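Local coordinates for 70 kDa protein (Xanthomonas sp., PDB 4B2N) that cleaves rubber as a processive dioxygenase and carries two covalently bound c-type hemes, at residues A[419-433]-A[495-507]. Numbering follows the deposited sequence.
Sequences VVTPIETIRTDPRRM and WEEPTGYIAPPLY. With HEC (heme c), chain D.
The ring of Y501 lies among side chains and backbone of 419-433: SD of M433 stands above one face, 5.2 Å from the centroid and 23° off the normal, a distant Met-aromatic contact, while R432 CG and P430 CA sit at the edge. The ring also stacks with H517 of the heme pocket. I423 runs alongside, its CD1 3.5 Å from Y501 CE2. Two bonds grip the buried phenol: Y501 OH donates to D429 O at 2.5 Å, shorter than usual, and accepts from M433 N at 3.1 Å. D429 OD1 accepts from R431 N in an Asx turn, next to the carbonyl that takes the phenol. Y501 reaches it from a two-stranded antiparallel sheet, 420-422 against 500-502, in which T421 and Y501 form the hydrogen-bonded pair, with T421 N 2.8 Å from Y501 O. These two share one face of the sheet; V420 and I502 share the other, V420 CG2 meeting I502 CD1. G500 CA makes a CA-H...O contact with T421 O at 3.2 Å. The chi1 of T428, 40°, turns OG1 to donate to heme propionate O1D at 2.8 Å, whereas R432 NE hydrogen-bonds to O1D of the other heme and its NH1 forms a salt bridge with D303.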
loop_
_atom_site.group_PDB
_atom_site.type_symbol
_atom_site.label_atom_id
_atom_site.label_comp_id
_atom_site.label_asym_id
_atom_site.label_seq_id
_atom_site.Cartn_x
_atom_site.Cartn_y
_atom_site.Cartn_z
ATOM N N VAL A 419 -4.929 6.677 14.976
ATOM C CA VAL A 419 -6.351 6.672 15.148
ATOM C C VAL A 419 -6.977 5.957 13.970
ATOM O O VAL A 419 -6.795 6.399 12.865
ATOM C CB VAL A 419 -6.880 8.132 15.201
ATOM C CG1 VAL A 419 -8.414 8.200 15.219
ATOM C CG2 VAL A 419 -6.298 8.891 16.407
ATOM N N VAL A 420 -7.720 4.870 14.227
ATOM C CA VAL A 420 -8.632 4.257 13.240
ATOM C C VAL A 420 -10.000 4.921 13.488
ATOM O O VAL A 420 -10.581 4.813 14.585
ATOM C CB VAL A 420 -8.658 2.719 13.395
ATOM C CG1 VAL A 420 -9.708 2.040 12.494
ATOM C CG2 VAL A 420 -7.271 2.170 13.059
ATOM N N THR A 421 -10.481 5.678 12.508
ATOM C CA THR A 421 -11.738 6.436 12.696
ATOM C C THR A 421 -12.871 5.435 12.384
ATOM O O THR A 421 -12.884 4.815 11.306
ATOM C CB THR A 421 -11.782 7.648 11.753
ATOM O OG1 THR A 421 -10.680 8.527 12.009
ATOM C CG2 THR A 421 -13.120 8.389 11.825
ATOM N N PRO A 422 -13.831 5.255 13.316
ATOM C CA PRO A 422 -14.911 4.335 12.972
ATOM C C PRO A 422 -15.609 4.687 11.659
ATOM O O PRO A 422 -15.737 5.881 11.286
ATOM C CB PRO A 422 -15.934 4.511 14.118
ATOM C CG PRO A 422 -15.236 5.322 15.187
ATOM C CD PRO A 422 -14.079 6.021 14.568
ATOM N N ILE A 423 -16.045 3.660 10.966
ATOM C CA ILE A 423 -16.684 3.853 9.657
ATOM C C ILE A 423 -17.933 4.800 9.743
ATOM O O ILE A 423 -18.266 5.452 8.794
ATOM C CB ILE A 423 -16.962 2.494 8.991
ATOM C CG1 ILE A 423 -17.368 2.646 7.509
ATOM C CG2 ILE A 423 -18.060 1.700 9.735
ATOM C CD1 ILE A 423 -16.277 3.283 6.628
ATOM N N GLU A 424 -18.618 4.827 10.881
ATOM C CA GLU A 424 -19.866 5.625 10.992
ATOM C C GLU A 424 -19.490 7.107 10.971
ATOM O O GLU A 424 -20.355 7.987 10.717
ATOM C CB GLU A 424 -20.586 5.296 12.321
ATOM C CG GLU A 424 -21.079 3.877 12.356
ATOM C CD GLU A 424 -20.029 2.817 12.801
ATOM O OE1 GLU A 424 -18.805 3.120 13.049
ATOM O OE2 GLU A 424 -20.482 1.622 12.914
ATOM N N THR A 425 -18.239 7.406 11.335
ATOM C CA THR A 425 -17.731 8.765 11.187
ATOM C C THR A 425 -16.998 9.071 9.907
ATOM O O THR A 425 -17.350 10.029 9.242
ATOM C CB THR A 425 -17.176 9.483 12.490
ATOM O OG1 THR A 425 -15.953 10.219 12.242
ATOM C CG2 THR A 425 -17.090 8.685 13.641
ATOM N N ILE A 426 -16.064 8.191 9.478
ATOM C CA ILE A 426 -15.359 8.490 8.234
ATOM C C ILE A 426 -16.216 8.366 6.986
ATOM O O ILE A 426 -16.104 9.224 6.115
ATOM C CB ILE A 426 -14.025 7.692 8.096
ATOM C CG1 ILE A 426 -13.279 8.048 6.764
ATOM C CG2 ILE A 426 -14.226 6.218 8.437
ATOM C CD1 ILE A 426 -12.783 9.533 6.854
ATOM N N ARG A 427 -17.038 7.311 6.910
ATOM C CA ARG A 427 -18.049 7.112 5.845
ATOM C C ARG A 427 -17.470 7.119 4.428
ATOM O O ARG A 427 -18.184 7.421 3.448
ATOM C CB ARG A 427 -19.157 8.130 5.971
ATOM C CG ARG A 427 -19.680 8.202 7.392
ATOM C CD ARG A 427 -21.173 8.526 7.460
ATOM N NE ARG A 427 -21.621 9.404 6.372
ATOM C CZ ARG A 427 -21.280 10.691 6.252
ATOM N NH1 ARG A 427 -20.468 11.241 7.141
ATOM N NH2 ARG A 427 -21.733 11.407 5.235
ATOM N N THR A 428 -16.173 6.828 4.303
ATOM C CA THR A 428 -15.632 6.666 2.945
ATOM C C THR A 428 -16.032 5.288 2.469
ATOM O O THR A 428 -16.641 4.492 3.224
ATOM C CB THR A 428 -14.111 6.740 2.969
ATOM O OG1 THR A 428 -13.665 6.035 4.130
ATOM C CG2 THR A 428 -13.658 8.208 3.041
ATOM N N ASP A 429 -15.680 4.959 1.232
ATOM C CA ASP A 429 -16.146 3.695 0.651
ATOM C C ASP A 429 -15.900 2.549 1.605
ATOM O O ASP A 429 -14.738 2.297 2.026
ATOM C CB ASP A 429 -15.488 3.411 -0.691
ATOM C CG ASP A 429 -16.177 2.302 -1.419
ATOM O OD1 ASP A 429 -16.103 1.146 -0.953
ATOM O OD2 ASP A 429 -16.843 2.587 -2.425
ATOM N N PRO A 430 -16.959 1.832 1.941
ATOM C CA PRO A 430 -16.783 0.806 2.982
ATOM C C PRO A 430 -16.355 -0.563 2.496
ATOM O O PRO A 430 -16.247 -1.444 3.330
ATOM C CB PRO A 430 -18.184 0.651 3.545
ATOM C CG PRO A 430 -19.062 0.903 2.345
ATOM C CD PRO A 430 -18.384 1.985 1.539
ATOM N N ARG A 431 -16.113 -0.796 1.204
ATOM C CA ARG A 431 -15.910 -2.197 0.775
ATOM C C ARG A 431 -14.634 -2.731 1.409
ATOM O O ARG A 431 -14.579 -3.913 1.792
ATOM C CB ARG A 431 -15.734 -2.390 -0.735
ATOM C CG ARG A 431 -16.905 -1.939 -1.604
ATOM C CD ARG A 431 -18.186 -2.658 -1.147
ATOM N NE ARG A 431 -19.279 -2.376 -2.080
ATOM C CZ ARG A 431 -20.466 -2.981 -2.086
ATOM N NH1 ARG A 431 -20.733 -3.942 -1.206
ATOM N NH2 ARG A 431 -21.380 -2.620 -3.006
ATOM N N ARG A 432 -13.603 -1.878 1.490
ATOM C CA ARG A 432 -12.317 -2.360 1.956
ATOM C C ARG A 432 -12.413 -2.816 3.444
ATOM O O ARG A 432 -11.811 -3.781 3.844
ATOM C CB ARG A 432 -11.276 -1.223 1.852
ATOM C CG ARG A 432 -9.964 -1.441 2.651
ATOM C CD ARG A 432 -9.257 -2.743 2.181
ATOM N NE ARG A 432 -8.019 -2.887 2.931
ATOM C CZ ARG A 432 -7.959 -3.354 4.182
ATOM N NH1 ARG A 432 -9.065 -3.856 4.766
ATOM N NH2 ARG A 432 -6.792 -3.399 4.833
ATOM N N MET A 433 -13.153 -2.089 4.271
ATOM C CA MET A 433 -13.193 -2.453 5.671
ATOM C C MET A 433 -13.865 -3.825 5.963
ATOM O O MET A 433 -13.737 -4.355 7.082
ATOM C CB MET A 433 -13.759 -1.316 6.542
ATOM C CG MET A 433 -15.253 -1.236 6.531
ATOM S SD MET A 433 -15.399 -0.307 8.037
ATOM C CE MET A 433 -15.347 -1.573 9.302
ATOM N N TRP A 495 -4.906 -10.078 13.654
ATOM C CA TRP A 495 -5.607 -9.195 12.711
ATOM C C TRP A 495 -6.810 -8.593 13.443
ATOM O O TRP A 495 -7.771 -9.313 13.671
ATOM C CB TRP A 495 -6.118 -10.004 11.533
ATOM C CG TRP A 495 -6.569 -9.068 10.415
ATOM C CD1 TRP A 495 -7.685 -8.192 10.396
ATOM C CD2 TRP A 495 -5.843 -8.790 9.170
ATOM N NE1 TRP A 495 -7.685 -7.442 9.241
ATOM C CE2 TRP A 495 -6.602 -7.738 8.468
ATOM C CE3 TRP A 495 -4.660 -9.283 8.580
ATOM C CZ2 TRP A 495 -6.206 -7.256 7.246
ATOM C CZ3 TRP A 495 -4.251 -8.751 7.343
ATOM C CH2 TRP A 495 -5.024 -7.790 6.676
ATOM N N GLU A 496 -6.768 -7.323 13.839
ATOM C CA GLU A 496 -7.895 -6.730 14.593
ATOM C C GLU A 496 -9.215 -6.752 13.849
ATOM O O GLU A 496 -9.261 -6.622 12.626
ATOM C CB GLU A 496 -7.621 -5.269 14.985
ATOM C CG GLU A 496 -6.555 -5.185 16.058
ATOM C CD GLU A 496 -6.972 -5.797 17.416
ATOM O OE1 GLU A 496 -8.128 -5.626 17.849
ATOM O OE2 GLU A 496 -6.102 -6.381 18.104
ATOM N N GLU A 497 -10.296 -6.925 14.579
ATOM C CA GLU A 497 -11.578 -6.850 13.927
ATOM C C GLU A 497 -11.719 -5.428 13.293
ATOM O O GLU A 497 -11.466 -4.451 13.959
ATOM C CB GLU A 497 -12.665 -7.096 14.965
ATOM C CG GLU A 497 -14.008 -6.997 14.320
ATOM C CD GLU A 497 -15.098 -7.518 15.193
ATOM O OE1 GLU A 497 -14.810 -7.803 16.370
ATOM O OE2 GLU A 497 -16.211 -7.700 14.644
ATOM N N PRO A 498 -12.133 -5.331 12.007
ATOM C CA PRO A 498 -12.199 -3.964 11.483
ATOM C C PRO A 498 -13.288 -3.092 12.049
ATOM O O PRO A 498 -14.384 -3.579 12.252
ATOM C CB PRO A 498 -12.424 -4.140 9.999
ATOM C CG PRO A 498 -12.787 -5.555 9.747
ATOM C CD PRO A 498 -12.435 -6.344 10.992
ATOM N N THR A 499 -12.983 -1.815 12.216
ATOM C CA THR A 499 -13.960 -0.836 12.699
ATOM C C THR A 499 -13.998 0.429 11.819
ATOM O O THR A 499 -14.972 1.197 11.855
ATOM C CB THR A 499 -13.601 -0.385 14.130
ATOM O OG1 THR A 499 -12.285 0.138 14.107
ATOM C CG2 THR A 499 -13.598 -1.572 15.080
ATOM N N GLY A 500 -12.941 0.663 11.056
ATOM C CA GLY A 500 -12.878 1.831 10.192
ATOM C C GLY A 500 -11.554 1.934 9.465
ATOM O O GLY A 500 -10.915 0.910 9.125
ATOM N N TYR A 501 -11.139 3.167 9.198
ATOM C CA TYR A 501 -9.919 3.390 8.441
ATOM C C TYR A 501 -8.956 4.264 9.256
ATOM O O TYR A 501 -9.392 5.170 10.034
ATOM C CB TYR A 501 -10.250 4.031 7.073
ATOM C CG TYR A 501 -11.116 3.186 6.203
ATOM C CD1 TYR A 501 -10.685 1.940 5.740
ATOM C CD2 TYR A 501 -12.372 3.675 5.768
ATOM C CE1 TYR A 501 -11.518 1.157 4.928
ATOM C CE2 TYR A 501 -13.196 2.927 4.953
ATOM C CZ TYR A 501 -12.754 1.659 4.529
ATOM O OH TYR A 501 -13.579 0.918 3.725
ATOM N N ILE A 502 -7.649 4.024 9.087
ATOM C CA ILE A 502 -6.618 4.853 9.704
ATOM C C ILE A 502 -6.705 6.293 9.102
ATOM O O ILE A 502 -6.975 6.442 7.885
ATOM C CB ILE A 502 -5.238 4.212 9.440
ATOM C CG1 ILE A 502 -4.129 4.929 10.188
ATOM C CG2 ILE A 502 -4.911 4.256 7.958
ATOM C CD1 ILE A 502 -4.283 4.783 11.691
ATOM N N ALA A 503 -6.632 7.338 9.950
ATOM C CA ALA A 503 -6.395 8.721 9.475
ATOM C C ALA A 503 -4.854 8.825 9.208
ATOM O O ALA A 503 -4.019 8.865 10.136
ATOM C CB ALA A 503 -6.927 9.764 10.485
ATOM N N PRO A 504 -4.438 8.775 7.937
ATOM C CA PRO A 504 -2.973 8.600 7.785
ATOM C C PRO A 504 -2.183 9.898 8.027
ATOM O O PRO A 504 -2.789 10.947 8.058
ATOM C CB PRO A 504 -2.805 8.230 6.309
ATOM C CG PRO A 504 -4.048 8.739 5.630
ATOM C CD PRO A 504 -5.166 8.708 6.655
ATOM N N PRO A 505 -0.847 9.810 8.206
ATOM C CA PRO A 505 0.001 11.015 8.282
ATOM C C PRO A 505 -0.194 11.895 7.054
ATOM O O PRO A 505 -0.309 11.400 5.855
ATOM C CB PRO A 505 1.471 10.429 8.312
ATOM C CG PRO A 505 1.302 9.008 8.867
ATOM C CD PRO A 505 -0.016 8.563 8.224
ATOM N N LEU A 506 -0.212 13.195 7.321
ATOM C CA LEU A 506 -0.249 14.198 6.246
ATOM C C LEU A 506 1.107 14.748 5.860
ATOM O O LEU A 506 1.196 15.502 4.911
ATOM C CB LEU A 506 -1.251 15.335 6.515
ATOM C CG LEU A 506 -2.654 14.871 6.928
ATOM C CD1 LEU A 506 -3.563 16.064 7.141
ATOM C CD2 LEU A 506 -3.269 14.053 5.798
ATOM N N TYR A 507 2.183 14.291 6.529
ATOM C CA TYR A 507 3.521 14.530 6.043
ATOM C C TYR A 507 3.581 14.012 4.620
ATOM O O TYR A 507 3.347 12.850 4.390
ATOM C CB TYR A 507 4.533 13.735 6.875
ATOM C CG TYR A 507 4.706 14.223 8.319
ATOM C CD1 TYR A 507 4.888 15.598 8.620
ATOM C CD2 TYR A 507 4.759 13.310 9.345
ATOM C CE1 TYR A 507 5.083 16.027 9.941
ATOM C CE2 TYR A 507 4.940 13.699 10.673
ATOM C CZ TYR A 507 5.159 15.068 10.962
ATOM O OH TYR A 507 5.383 15.449 12.283
HETATM FE FE HEC D . -8.863 13.435 7.281
HETATM C CHA HEC D . -8.169 11.030 4.898
HETATM C CHB HEC D . -6.835 15.824 5.578
HETATM C CHC HEC D . -9.926 15.962 9.321
HETATM C CHD HEC D . -9.871 11.015 9.466
HETATM N NA HEC D . -7.653 13.384 5.659
HETATM C C1A HEC D . -7.609 12.346 4.696
HETATM C C2A HEC D . -6.800 12.723 3.539
HETATM C C3A HEC D . -6.400 14.126 3.748
HETATM C C4A HEC D . -7.000 14.511 5.009
HETATM C CMA HEC D . -5.528 14.944 2.821
HETATM C CAA HEC D . -6.338 11.830 2.390
HETATM C CBA HEC D . -5.082 11.130 3.027
HETATM C CGA HEC D . -4.582 9.991 2.125
HETATM O O1A HEC D . -5.298 9.695 1.134
HETATM O O2A HEC D . -3.471 9.368 2.299
HETATM N NB HEC D . -8.433 15.549 7.385
HETATM C C1B HEC D . -7.629 16.345 6.681
HETATM C C2B HEC D . -7.604 17.757 7.077
HETATM C C3B HEC D . -8.563 17.788 8.197
HETATM C C4B HEC D . -8.993 16.403 8.292
HETATM C CMB HEC D . -6.774 18.858 6.457
HETATM C CAB HEC D . -9.027 18.973 9.017
HETATM C CBB HEC D . -9.779 19.903 8.292
HETATM N NC HEC D . -9.590 13.493 9.081
HETATM C C1C HEC D . -10.148 14.614 9.758
HETATM C C2C HEC D . -10.914 14.293 10.956
HETATM C C3C HEC D . -10.886 12.853 11.000
HETATM C C4C HEC D . -10.150 12.393 9.789
HETATM C CMC HEC D . -11.585 15.249 11.930
HETATM C CAC HEC D . -11.560 12.029 12.057
HETATM C CBC HEC D . -12.853 12.136 12.415
HETATM N ND HEC D . -8.917 11.454 7.234
HETATM C C1D HEC D . -9.408 10.605 8.130
HETATM C C2D HEC D . -9.429 9.188 7.796
HETATM C C3D HEC D . -8.941 9.180 6.437
HETATM C C4D HEC D . -8.688 10.596 6.187
HETATM C CMD HEC D . -9.879 8.022 8.639
HETATM C CAD HEC D . -8.737 7.976 5.546
HETATM C CBD HEC D . -10.005 7.911 4.680
HETATM C CGD HEC D . -9.966 6.780 3.681
HETATM O O1D HEC D . -10.874 5.941 3.609
HETATM O O2D HEC D . -8.968 6.740 2.992
HETATM O O HOH W 1 -4.267 8.576 12.786
HETATM O O HOH W 2 -12.538 2.589 14.855
HETATM O O HOH W 3 -17.008 1.170 13.550
#